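Local structure of SAP-like pentraxin (Limulus polyphemus, 3FLP) at the interface of chains A and B. The protein assembles into doubly stacked heptameric rings, binds calcium, and probably acts as a sugar-binding lectin of the pentraxin family. Coordinates in Å, arbitrary orientation; residue numbers count along the deposited sequence, not the author numbering. Chains: chain A/B, SAP-like pentraxin.

The interface of chains A and B. Residues chain A 41, 96-98; chain B 33, 107, 172, 174.
The flat carboxamide of B:Gln33 meets chain A along its edges, with the backbone carbonyl of A:Gly97 at its nitrogen and the side chain of A:Lys41 at its oxygen, while the B:Ala172 CB methyl of its own chain lies over the NE2 end of one face. NE2 spends both its hydrogens: one crosses the boundary to the carbonyl O of A:Gly97, at 2.8 Å and 163° at the hydrogen, and the other stays within chain B, on OG of B:Ser107, which lies almost in the amide plane. On the opposite branch OE1 accepts a hydrogen bond from the terminal side-chain nitrogen of A:Lys41, with NZ 3.0 Å away and in the carbonyl plane. Bonds at both ends thus fix which way round this amide sits. The A:Lys41 and B:Gln33 chains run alongside one another, pointing opposite ways, and a bend at chi3 (-64°) in the lysine chain helps bring NZ to the oxygen.

The A:Gln98 carboxamide reaches back the other way, its plane turned about 60° from that of B:Gln33. Its own backbone neighbour, the A:Gly97 carbonyl O, lies over the NE2 end of one face. Its edge points at chain B: NE2 donates to the backbone O of B:Ala172 at 3.2 Å, and the B:Ala172 CB methyl sits beside the same nitrogen. Beyond the other branch, the B:Thr174 CG2 methyl meets the OE1 tip end-on, 3.7 Å away.

Two waters complete the seam. Water 1 sits among NZ of A:Lys41, O of A:Gly97 and the backbone N of B:Ala172, so the glycine carbonyl is gripped by both a side-chain amide and a solvent molecule. The patch is one small part of a contact between identical subunits that is not an exact two-fold; it probably joins neighbours in the heptameric ring of this pentraxin. Water 2 links the A:Leu96 carbonyl O to A:Gln98 NE2 and to B:Ser107 OG, the last at 2.7 Å from the water oxygen.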
ATOM      1  N   LYS A  41     -21.573  -0.172  37.266  1.00  9.18           N
ATOM      2  CA  LYS A  41     -20.812   0.423  38.355  1.00  8.33           C
ATOM      3  C   LYS A  41     -21.863   0.574  39.452  1.00  8.23           C
ATOM      4  O   LYS A  41     -22.641   1.521  39.450  1.00  8.57           O
ATOM      5  CB  LYS A  41     -20.266   1.794  37.955  1.00  6.94           C
ATOM      6  CG  LYS A  41     -19.591   2.529  39.110  1.00  7.84           C
ATOM      7  CD  LYS A  41     -19.291   3.972  38.770  1.00  5.07           C
ATOM      8  CE  LYS A  41     -18.291   4.086  37.634  1.00  7.22           C
ATOM      9  NZ  LYS A  41     -17.886   5.509  37.425  1.00  8.49           N
ATOM     10  N   LEU A  96     -17.700  -0.745  45.452  1.00 12.80           N
ATOM     11  CA  LEU A  96     -18.747   0.141  44.954  1.00 11.73           C
ATOM     12  C   LEU A  96     -18.078   1.323  44.266  1.00 10.77           C
ATOM     13  O   LEU A  96     -17.084   1.858  44.762  1.00 10.21           O
ATOM     14  CB  LEU A  96     -19.639   0.629  46.101  1.00 11.97           C
ATOM     15  CG  LEU A  96     -20.411  -0.448  46.874  1.00 13.11           C
ATOM     16  CD1 LEU A  96     -21.219   0.199  48.000  1.00 11.96           C
ATOM     17  CD2 LEU A  96     -21.336  -1.205  45.926  1.00 13.23           C
ATOM     18  N   GLY A  97     -18.608   1.716  43.113  1.00  8.85           N
ATOM     19  CA  GLY A  97     -18.021   2.823  42.386  1.00  7.96           C
ATOM     20  C   GLY A  97     -17.069   2.386  41.281  1.00  8.75           C
ATOM     21  O   GLY A  97     -16.609   3.222  40.504  1.00  9.59           O
ATOM     22  N   GLN A  98     -16.757   1.090  41.216  1.00  7.86           N
ATOM     23  CA  GLN A  98     -15.878   0.556  40.169  1.00  8.47           C
ATOM     24  C   GLN A  98     -16.695  -0.184  39.108  1.00  7.94           C
ATOM     25  O   GLN A  98     -17.797  -0.661  39.382  1.00  7.32           O
ATOM     26  CB  GLN A  98     -14.830  -0.399  40.751  1.00  7.59           C
ATOM     27  CG  GLN A  98     -13.775   0.301  41.593  1.00  9.46           C
ATOM     28  CD  GLN A  98     -13.092   1.421  40.834  1.00 10.66           C
ATOM     29  OE1 GLN A  98     -12.364   1.180  39.870  1.00 10.78           O
ATOM     30  NE2 GLN A  98     -13.340   2.656  41.254  1.00 11.31           N
TER
ATOM     31  N   GLN B  33     -16.987  11.101  42.246  1.00 11.32           N
ATOM     32  CA  GLN B  33     -15.646  10.543  42.095  1.00 10.75           C
ATOM     33  C   GLN B  33     -14.786  11.513  41.295  1.00 10.03           C
ATOM     34  O   GLN B  33     -15.293  12.295  40.491  1.00  9.48           O
ATOM     35  CB  GLN B  33     -15.699   9.210  41.340  1.00  9.14           C
ATOM     36  CG  GLN B  33     -16.606   8.155  41.940  1.00 11.00           C
ATOM     37  CD  GLN B  33     -16.664   6.903  41.079  1.00 12.51           C
ATOM     38  OE1 GLN B  33     -17.106   6.948  39.927  1.00 14.12           O
ATOM     39  NE2 GLN B  33     -16.211   5.784  41.628  1.00 10.82           N
ATOM     40  N   SER B 107     -12.782   8.267  45.328  1.00  8.48           N
ATOM     41  CA  SER B 107     -14.135   7.775  45.116  1.00  9.85           C
ATOM     42  C   SER B 107     -14.965   8.010  46.371  1.00  9.43           C
ATOM     43  O   SER B 107     -14.690   7.432  47.427  1.00  7.95           O
ATOM     44  CB  SER B 107     -14.132   6.281  44.775  1.00  9.85           C
ATOM     45  OG  SER B 107     -15.461   5.801  44.630  1.00 11.54           O
ATOM     46  N   ALA B 172     -13.349   7.104  39.086  1.00  8.61           N
ATOM     47  CA  ALA B 172     -12.192   6.651  39.847  1.00  8.11           C
ATOM     48  C   ALA B 172     -11.440   5.612  39.013  1.00  8.74           C
ATOM     49  O   ALA B 172     -11.741   4.418  39.059  1.00  8.01           O
ATOM     50  CB  ALA B 172     -12.631   6.057  41.175  1.00  6.68           C
ATOM     51  N   THR B 174      -8.877   2.948  37.407  1.00  8.31           N
ATOM     52  CA  THR B 174      -8.255   1.759  37.973  1.00  9.08           C
ATOM     53  C   THR B 174      -6.733   1.890  37.940  1.00  9.15           C
ATOM     54  O   THR B 174      -6.181   2.761  37.270  1.00 10.22           O
ATOM     55  CB  THR B 174      -8.600   0.483  37.169  1.00  8.37           C
ATOM     56  OG1 THR B 174      -7.988   0.568  35.873  1.00  6.55           O
ATOM     57  CG2 THR B 174     -10.121   0.322  37.006  1.00  8.21           C
TER
HETATM   58  O   HOH W   1     -14.999   4.720  38.483  1.00 13.47           O
HETATM   59  O   HOH W   2     -15.109   3.376  43.499  1.00 17.34           O